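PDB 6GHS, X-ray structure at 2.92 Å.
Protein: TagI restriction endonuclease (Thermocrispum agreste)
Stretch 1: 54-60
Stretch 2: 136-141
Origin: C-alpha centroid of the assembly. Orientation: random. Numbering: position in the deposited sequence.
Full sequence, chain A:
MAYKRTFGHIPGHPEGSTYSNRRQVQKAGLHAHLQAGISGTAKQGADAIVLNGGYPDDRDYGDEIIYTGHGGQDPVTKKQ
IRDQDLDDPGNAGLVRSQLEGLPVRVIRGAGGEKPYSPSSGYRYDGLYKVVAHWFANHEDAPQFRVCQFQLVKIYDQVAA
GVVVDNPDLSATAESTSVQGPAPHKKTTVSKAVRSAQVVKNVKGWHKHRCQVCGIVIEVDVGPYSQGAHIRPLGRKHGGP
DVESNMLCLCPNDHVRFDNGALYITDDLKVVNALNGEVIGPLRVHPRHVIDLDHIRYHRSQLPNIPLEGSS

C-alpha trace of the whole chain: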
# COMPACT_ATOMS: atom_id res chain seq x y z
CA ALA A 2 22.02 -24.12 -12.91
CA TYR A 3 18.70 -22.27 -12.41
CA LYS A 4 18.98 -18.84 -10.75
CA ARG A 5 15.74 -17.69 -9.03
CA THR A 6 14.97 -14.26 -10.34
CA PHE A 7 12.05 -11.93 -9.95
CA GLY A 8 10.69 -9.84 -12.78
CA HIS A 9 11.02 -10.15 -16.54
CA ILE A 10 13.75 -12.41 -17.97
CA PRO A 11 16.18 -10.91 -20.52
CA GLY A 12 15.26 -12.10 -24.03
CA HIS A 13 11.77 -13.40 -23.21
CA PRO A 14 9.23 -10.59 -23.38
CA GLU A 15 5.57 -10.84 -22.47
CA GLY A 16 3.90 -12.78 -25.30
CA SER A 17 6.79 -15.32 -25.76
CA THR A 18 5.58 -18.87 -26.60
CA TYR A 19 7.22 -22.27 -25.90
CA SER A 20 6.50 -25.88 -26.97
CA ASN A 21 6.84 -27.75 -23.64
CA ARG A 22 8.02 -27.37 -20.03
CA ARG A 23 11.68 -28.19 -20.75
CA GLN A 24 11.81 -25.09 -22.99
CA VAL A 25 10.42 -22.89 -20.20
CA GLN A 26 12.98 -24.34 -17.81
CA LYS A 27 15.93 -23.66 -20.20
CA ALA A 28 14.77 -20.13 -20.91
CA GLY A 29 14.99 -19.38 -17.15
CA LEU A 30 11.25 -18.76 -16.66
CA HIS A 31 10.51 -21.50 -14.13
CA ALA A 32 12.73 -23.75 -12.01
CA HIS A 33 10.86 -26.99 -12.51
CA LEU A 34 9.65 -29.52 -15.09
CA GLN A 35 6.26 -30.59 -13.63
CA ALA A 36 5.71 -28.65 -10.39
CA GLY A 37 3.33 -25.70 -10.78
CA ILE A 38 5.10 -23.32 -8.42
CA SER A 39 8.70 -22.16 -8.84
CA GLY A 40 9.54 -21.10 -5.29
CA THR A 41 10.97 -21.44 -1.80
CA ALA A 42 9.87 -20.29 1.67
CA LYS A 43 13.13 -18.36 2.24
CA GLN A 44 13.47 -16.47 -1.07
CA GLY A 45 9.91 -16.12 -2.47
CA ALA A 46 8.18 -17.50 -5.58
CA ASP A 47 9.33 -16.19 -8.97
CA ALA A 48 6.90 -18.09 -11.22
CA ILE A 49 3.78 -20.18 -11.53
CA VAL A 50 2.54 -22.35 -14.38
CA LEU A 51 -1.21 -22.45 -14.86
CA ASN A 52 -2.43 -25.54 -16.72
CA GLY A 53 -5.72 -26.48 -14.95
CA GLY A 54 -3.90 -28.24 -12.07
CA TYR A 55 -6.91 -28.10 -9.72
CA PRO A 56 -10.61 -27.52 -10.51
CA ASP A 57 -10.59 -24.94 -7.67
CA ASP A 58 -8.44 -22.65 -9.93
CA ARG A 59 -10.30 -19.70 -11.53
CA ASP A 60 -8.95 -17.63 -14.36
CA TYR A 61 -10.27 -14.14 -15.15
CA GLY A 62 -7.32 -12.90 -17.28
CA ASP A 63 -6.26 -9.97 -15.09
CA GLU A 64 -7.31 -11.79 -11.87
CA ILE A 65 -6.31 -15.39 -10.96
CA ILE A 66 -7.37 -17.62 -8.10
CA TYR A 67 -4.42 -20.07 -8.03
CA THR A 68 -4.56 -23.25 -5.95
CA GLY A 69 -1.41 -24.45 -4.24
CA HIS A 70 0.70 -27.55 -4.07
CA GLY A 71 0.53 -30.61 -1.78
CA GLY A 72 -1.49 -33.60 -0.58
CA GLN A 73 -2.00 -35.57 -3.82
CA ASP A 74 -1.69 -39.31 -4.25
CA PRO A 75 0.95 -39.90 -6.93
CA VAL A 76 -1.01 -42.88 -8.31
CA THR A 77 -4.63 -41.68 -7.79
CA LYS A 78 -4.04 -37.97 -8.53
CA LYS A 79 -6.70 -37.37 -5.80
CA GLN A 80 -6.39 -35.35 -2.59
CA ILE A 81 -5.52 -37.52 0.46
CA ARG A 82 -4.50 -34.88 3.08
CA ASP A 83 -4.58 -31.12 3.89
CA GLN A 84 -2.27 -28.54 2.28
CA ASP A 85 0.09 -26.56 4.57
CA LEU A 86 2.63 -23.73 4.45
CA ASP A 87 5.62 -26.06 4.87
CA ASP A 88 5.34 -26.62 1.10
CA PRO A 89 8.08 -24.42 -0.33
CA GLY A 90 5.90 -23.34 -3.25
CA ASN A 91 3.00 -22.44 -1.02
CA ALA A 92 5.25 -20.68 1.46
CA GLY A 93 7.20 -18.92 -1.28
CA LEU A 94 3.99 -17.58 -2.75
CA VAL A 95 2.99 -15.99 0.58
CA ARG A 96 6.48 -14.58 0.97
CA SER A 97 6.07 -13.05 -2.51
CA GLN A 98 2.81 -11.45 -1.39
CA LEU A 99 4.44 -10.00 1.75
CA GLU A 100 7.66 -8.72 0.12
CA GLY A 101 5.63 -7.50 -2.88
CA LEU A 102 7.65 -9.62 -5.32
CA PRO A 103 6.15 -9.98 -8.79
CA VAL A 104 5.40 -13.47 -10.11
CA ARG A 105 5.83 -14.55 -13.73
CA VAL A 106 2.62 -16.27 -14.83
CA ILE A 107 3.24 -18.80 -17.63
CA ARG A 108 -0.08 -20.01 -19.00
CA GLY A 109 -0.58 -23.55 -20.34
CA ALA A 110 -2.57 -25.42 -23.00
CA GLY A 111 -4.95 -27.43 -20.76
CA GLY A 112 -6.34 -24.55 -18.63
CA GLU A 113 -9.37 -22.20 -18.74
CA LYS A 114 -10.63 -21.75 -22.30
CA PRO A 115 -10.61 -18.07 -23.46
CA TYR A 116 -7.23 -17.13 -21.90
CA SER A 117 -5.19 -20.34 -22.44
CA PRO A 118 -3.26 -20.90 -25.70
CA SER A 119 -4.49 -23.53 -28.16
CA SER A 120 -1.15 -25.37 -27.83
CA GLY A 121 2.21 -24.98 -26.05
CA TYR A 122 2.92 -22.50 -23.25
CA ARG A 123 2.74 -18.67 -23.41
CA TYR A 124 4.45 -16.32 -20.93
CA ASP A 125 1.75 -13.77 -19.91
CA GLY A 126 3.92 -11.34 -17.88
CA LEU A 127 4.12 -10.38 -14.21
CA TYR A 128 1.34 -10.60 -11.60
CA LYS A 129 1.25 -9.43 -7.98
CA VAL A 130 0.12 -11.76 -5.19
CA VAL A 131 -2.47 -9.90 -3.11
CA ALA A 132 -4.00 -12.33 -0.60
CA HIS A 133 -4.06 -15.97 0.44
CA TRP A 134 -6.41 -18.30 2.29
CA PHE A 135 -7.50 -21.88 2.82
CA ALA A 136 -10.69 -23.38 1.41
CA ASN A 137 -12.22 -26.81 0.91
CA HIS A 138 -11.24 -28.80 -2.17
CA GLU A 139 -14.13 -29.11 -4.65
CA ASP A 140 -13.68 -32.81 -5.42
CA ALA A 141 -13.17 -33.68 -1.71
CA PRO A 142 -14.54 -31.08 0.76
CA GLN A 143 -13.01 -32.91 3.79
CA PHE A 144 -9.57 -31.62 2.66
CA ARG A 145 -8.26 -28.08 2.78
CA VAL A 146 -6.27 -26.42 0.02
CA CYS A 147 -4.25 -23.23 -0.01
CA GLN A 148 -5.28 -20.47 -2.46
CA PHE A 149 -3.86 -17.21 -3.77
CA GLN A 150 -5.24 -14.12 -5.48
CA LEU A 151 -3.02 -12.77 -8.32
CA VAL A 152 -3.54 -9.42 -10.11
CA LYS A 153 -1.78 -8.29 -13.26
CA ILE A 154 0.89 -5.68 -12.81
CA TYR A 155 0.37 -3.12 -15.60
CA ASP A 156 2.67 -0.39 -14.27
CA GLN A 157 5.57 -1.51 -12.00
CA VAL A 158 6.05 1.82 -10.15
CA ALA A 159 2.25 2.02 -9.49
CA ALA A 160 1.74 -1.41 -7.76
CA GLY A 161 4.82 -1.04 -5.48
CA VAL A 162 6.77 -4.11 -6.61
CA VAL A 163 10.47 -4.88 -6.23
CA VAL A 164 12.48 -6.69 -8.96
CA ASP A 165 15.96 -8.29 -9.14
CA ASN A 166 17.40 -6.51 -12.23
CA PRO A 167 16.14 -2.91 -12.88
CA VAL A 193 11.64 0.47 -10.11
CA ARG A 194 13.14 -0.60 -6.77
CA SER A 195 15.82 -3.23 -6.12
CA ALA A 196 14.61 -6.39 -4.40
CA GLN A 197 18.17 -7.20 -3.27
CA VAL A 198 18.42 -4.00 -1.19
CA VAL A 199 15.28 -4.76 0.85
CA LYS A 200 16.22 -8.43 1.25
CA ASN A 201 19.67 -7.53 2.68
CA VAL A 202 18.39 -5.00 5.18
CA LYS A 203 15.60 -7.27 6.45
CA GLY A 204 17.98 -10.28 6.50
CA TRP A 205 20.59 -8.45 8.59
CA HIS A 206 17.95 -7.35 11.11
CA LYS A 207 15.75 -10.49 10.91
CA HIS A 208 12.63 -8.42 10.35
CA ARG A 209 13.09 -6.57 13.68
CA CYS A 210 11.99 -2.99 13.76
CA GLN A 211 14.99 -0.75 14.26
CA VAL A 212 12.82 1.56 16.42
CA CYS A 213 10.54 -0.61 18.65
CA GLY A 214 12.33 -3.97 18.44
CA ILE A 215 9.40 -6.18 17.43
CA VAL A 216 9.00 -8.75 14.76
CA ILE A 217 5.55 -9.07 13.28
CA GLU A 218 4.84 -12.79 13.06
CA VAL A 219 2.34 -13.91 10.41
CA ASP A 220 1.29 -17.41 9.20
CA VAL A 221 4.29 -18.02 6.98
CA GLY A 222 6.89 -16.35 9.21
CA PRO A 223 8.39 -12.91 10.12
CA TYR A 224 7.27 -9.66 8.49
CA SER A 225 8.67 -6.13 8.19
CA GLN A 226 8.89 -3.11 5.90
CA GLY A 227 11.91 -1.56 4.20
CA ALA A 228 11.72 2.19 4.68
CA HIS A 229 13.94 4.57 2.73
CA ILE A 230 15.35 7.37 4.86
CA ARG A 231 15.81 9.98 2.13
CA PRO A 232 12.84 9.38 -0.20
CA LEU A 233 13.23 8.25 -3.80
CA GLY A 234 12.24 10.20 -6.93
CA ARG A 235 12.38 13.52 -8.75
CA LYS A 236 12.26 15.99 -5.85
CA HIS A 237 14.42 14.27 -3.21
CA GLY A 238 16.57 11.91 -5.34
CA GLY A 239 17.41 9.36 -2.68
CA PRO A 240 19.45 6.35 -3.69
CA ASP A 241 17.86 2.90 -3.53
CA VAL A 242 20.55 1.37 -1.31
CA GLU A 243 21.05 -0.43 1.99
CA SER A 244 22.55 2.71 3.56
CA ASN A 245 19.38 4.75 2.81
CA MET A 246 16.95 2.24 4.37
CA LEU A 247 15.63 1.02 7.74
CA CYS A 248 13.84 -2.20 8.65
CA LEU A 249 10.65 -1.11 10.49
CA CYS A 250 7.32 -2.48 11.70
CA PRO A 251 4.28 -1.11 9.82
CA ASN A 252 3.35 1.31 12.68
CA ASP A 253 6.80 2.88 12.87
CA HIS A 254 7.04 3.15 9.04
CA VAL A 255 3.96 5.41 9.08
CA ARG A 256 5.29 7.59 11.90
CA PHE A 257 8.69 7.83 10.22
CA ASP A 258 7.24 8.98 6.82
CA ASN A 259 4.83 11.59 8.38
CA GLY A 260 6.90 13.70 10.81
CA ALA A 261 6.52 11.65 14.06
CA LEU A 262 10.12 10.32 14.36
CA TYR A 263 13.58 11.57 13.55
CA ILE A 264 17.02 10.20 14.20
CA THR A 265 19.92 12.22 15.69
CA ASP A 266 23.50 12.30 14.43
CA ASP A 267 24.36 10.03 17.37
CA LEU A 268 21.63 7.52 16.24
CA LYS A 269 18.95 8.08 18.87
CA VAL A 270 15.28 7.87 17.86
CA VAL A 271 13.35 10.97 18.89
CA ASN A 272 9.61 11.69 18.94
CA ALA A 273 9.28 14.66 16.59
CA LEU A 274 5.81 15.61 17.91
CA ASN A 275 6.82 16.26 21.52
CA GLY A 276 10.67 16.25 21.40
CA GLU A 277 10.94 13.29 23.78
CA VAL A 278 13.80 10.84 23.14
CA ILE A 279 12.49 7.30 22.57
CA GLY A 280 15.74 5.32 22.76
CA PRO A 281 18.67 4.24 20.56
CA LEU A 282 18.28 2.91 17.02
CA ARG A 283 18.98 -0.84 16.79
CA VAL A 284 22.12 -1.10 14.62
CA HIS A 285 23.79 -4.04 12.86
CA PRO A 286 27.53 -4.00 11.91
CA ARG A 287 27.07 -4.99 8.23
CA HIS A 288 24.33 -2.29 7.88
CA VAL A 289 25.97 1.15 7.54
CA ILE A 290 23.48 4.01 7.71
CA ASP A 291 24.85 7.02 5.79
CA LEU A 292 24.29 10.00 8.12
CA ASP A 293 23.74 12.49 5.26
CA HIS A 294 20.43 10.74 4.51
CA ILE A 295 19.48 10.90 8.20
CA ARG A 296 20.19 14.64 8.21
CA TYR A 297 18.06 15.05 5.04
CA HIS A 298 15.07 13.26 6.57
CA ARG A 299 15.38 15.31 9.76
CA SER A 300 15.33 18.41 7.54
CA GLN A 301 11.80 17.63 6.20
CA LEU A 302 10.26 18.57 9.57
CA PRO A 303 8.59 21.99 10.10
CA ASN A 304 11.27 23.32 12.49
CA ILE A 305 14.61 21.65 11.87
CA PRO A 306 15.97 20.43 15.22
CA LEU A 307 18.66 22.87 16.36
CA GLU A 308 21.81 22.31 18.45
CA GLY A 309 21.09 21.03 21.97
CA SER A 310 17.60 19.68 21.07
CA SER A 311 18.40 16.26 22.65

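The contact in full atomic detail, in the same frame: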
# COMPACT_ATOMS: atom_id res chain seq x y z
N GLY A 54 -4.43 -27.28 -13.05
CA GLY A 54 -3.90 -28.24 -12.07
C GLY A 54 -4.90 -28.69 -11.02
O GLY A 54 -4.87 -29.85 -10.61
N TYR A 55 -5.76 -27.77 -10.56
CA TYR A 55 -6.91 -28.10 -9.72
C TYR A 55 -8.17 -27.51 -10.34
O TYR A 55 -8.09 -26.51 -11.06
CB TYR A 55 -6.74 -27.54 -8.31
CG TYR A 55 -5.86 -28.35 -7.39
CD1 TYR A 55 -4.47 -28.33 -7.51
CD2 TYR A 55 -6.41 -29.13 -6.37
CE1 TYR A 55 -3.66 -29.07 -6.67
CE2 TYR A 55 -5.61 -29.88 -5.51
CZ TYR A 55 -4.23 -29.84 -5.67
OH TYR A 55 -3.41 -30.57 -4.84
N PRO A 56 -9.35 -28.12 -10.05
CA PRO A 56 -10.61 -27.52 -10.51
C PRO A 56 -11.09 -26.35 -9.63
O PRO A 56 -12.09 -25.71 -9.96
CB PRO A 56 -11.61 -28.68 -10.46
CG PRO A 56 -10.89 -29.83 -9.81
CD PRO A 56 -9.61 -29.31 -9.23
N ASP A 57 -10.39 -26.11 -8.52
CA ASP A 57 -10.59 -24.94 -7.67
C ASP A 57 -10.06 -23.64 -8.31
O ASP A 57 -10.57 -22.56 -7.99
CB ASP A 57 -9.90 -25.13 -6.32
CG ASP A 57 -10.38 -26.35 -5.58
OD1 ASP A 57 -11.32 -26.20 -4.78
OD2 ASP A 57 -9.83 -27.45 -5.82
N ASP A 58 -9.03 -23.77 -9.16
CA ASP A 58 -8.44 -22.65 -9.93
C ASP A 58 -9.52 -21.87 -10.69
O ASP A 58 -10.41 -22.49 -11.29
CB ASP A 58 -7.45 -23.15 -11.00
CG ASP A 58 -6.11 -23.63 -10.45
OD1 ASP A 58 -5.84 -23.48 -9.24
OD2 ASP A 58 -5.32 -24.14 -11.28
N ARG A 59 -9.44 -20.54 -10.68
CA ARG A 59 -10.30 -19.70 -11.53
C ARG A 59 -9.41 -18.75 -12.27
O ARG A 59 -8.44 -18.25 -11.71
CB ARG A 59 -11.28 -18.86 -10.71
CG ARG A 59 -12.27 -19.66 -9.86
CD ARG A 59 -13.43 -20.22 -10.66
NE ARG A 59 -14.22 -21.14 -9.83
CZ ARG A 59 -14.01 -22.45 -9.70
NH1 ARG A 59 -13.05 -23.08 -10.38
NH2 ARG A 59 -14.80 -23.15 -8.90
N ASP A 60 -9.75 -18.49 -13.52
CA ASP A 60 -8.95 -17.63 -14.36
C ASP A 60 -9.83 -16.55 -14.97
O ASP A 60 -10.77 -16.85 -15.73
CB ASP A 60 -8.31 -18.49 -15.45
CG ASP A 60 -7.18 -17.80 -16.16
OD1 ASP A 60 -7.03 -16.56 -16.02
OD2 ASP A 60 -6.43 -18.52 -16.88
N ALA A 136 -9.30 -23.02 1.70
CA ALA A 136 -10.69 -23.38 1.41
C ALA A 136 -10.79 -24.89 1.31
O ALA A 136 -9.78 -25.59 1.44
CB ALA A 136 -11.16 -22.71 0.12
N ASN A 137 -12.00 -25.39 1.10
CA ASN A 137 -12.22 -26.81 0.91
C ASN A 137 -12.10 -27.14 -0.56
O ASN A 137 -12.60 -26.42 -1.41
CB ASN A 137 -13.60 -27.18 1.40
CG ASN A 137 -13.78 -26.88 2.87
OD1 ASN A 137 -12.87 -27.06 3.68
ND2 ASN A 137 -14.96 -26.40 3.22
N HIS A 138 -11.39 -28.24 -0.83
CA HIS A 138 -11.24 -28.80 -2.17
C HIS A 138 -12.61 -29.16 -2.75
O HIS A 138 -13.47 -29.67 -2.03
CB HIS A 138 -10.37 -30.05 -2.05
CG HIS A 138 -10.03 -30.69 -3.35
ND1 HIS A 138 -9.83 -29.97 -4.51
CD2 HIS A 138 -9.81 -31.99 -3.67
CE1 HIS A 138 -9.51 -30.80 -5.49
NE2 HIS A 138 -9.49 -32.03 -5.00
N GLU A 139 -12.83 -28.87 -4.03
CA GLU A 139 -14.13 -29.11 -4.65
C GLU A 139 -14.46 -30.60 -4.78
O GLU A 139 -15.56 -31.03 -4.42
CB GLU A 139 -14.23 -28.45 -6.02
CG GLU A 139 -14.57 -26.97 -5.93
CD GLU A 139 -14.65 -26.29 -7.28
OE1 GLU A 139 -14.36 -26.92 -8.32
OE2 GLU A 139 -15.01 -25.09 -7.28
N ASP A 140 -13.49 -31.37 -5.26
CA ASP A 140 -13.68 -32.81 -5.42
C ASP A 140 -13.73 -33.57 -4.09
O ASP A 140 -14.27 -34.66 -4.06
CB ASP A 140 -12.60 -33.42 -6.34
CG ASP A 140 -12.65 -32.86 -7.77
OD1 ASP A 140 -13.58 -32.09 -8.12
OD2 ASP A 140 -11.73 -33.19 -8.55
N ALA A 141 -13.16 -33.01 -3.02
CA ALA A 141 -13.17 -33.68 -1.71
C ALA A 141 -13.20 -32.66 -0.57
O ALA A 141 -12.17 -32.38 0.04
CB ALA A 141 -11.95 -34.59 -1.58

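The two stretches meet loop to loop rather than as paired strands: the closest pair of CA atoms is D57 CA and E139 CA, 6.2 Å apart, and side chains do most of the bonding. D57, which is buried, uses both carboxylate oxygens. Its OD2 accepts a hydrogen bond from H138 ND1 at 2.8 Å, while its OD1 takes a weak one from the backbone, E139 N, at 3.2 Å. A short, forked acceptor suits this place, since one aspartate can hold an imidazole and the next residue's amide together.

R59 ties the loop together and reaches across to the other stretch. Its NH1 donates within its own stretch, to P56 O at 2.8 Å and to D58 O at 2.9 Å, satisfying two loop carbonyls. Its NH2 bonds E139 OE2 at 2.5 Å, a salt bridge whose hydrogen bond is weak in angle despite the short distance. The positive charge is well placed, because E139 OE2 also lies 4.6 Å from D57 OD1, a like charge. E139 OE1 sits 3.1 Å from P56 O, but both are acceptors and no bond forms.

Beside the D57–H138 hydrogen bond, Y55 turns its edge toward the face of H138 in an offset aromatic pair, with Y55 CD2 3.6 Å from H138 CE1. Y55 OH is satisfied elsewhere in the structure. P56 adds nonpolar contact, its CD 4.0 Å from H138 CE1.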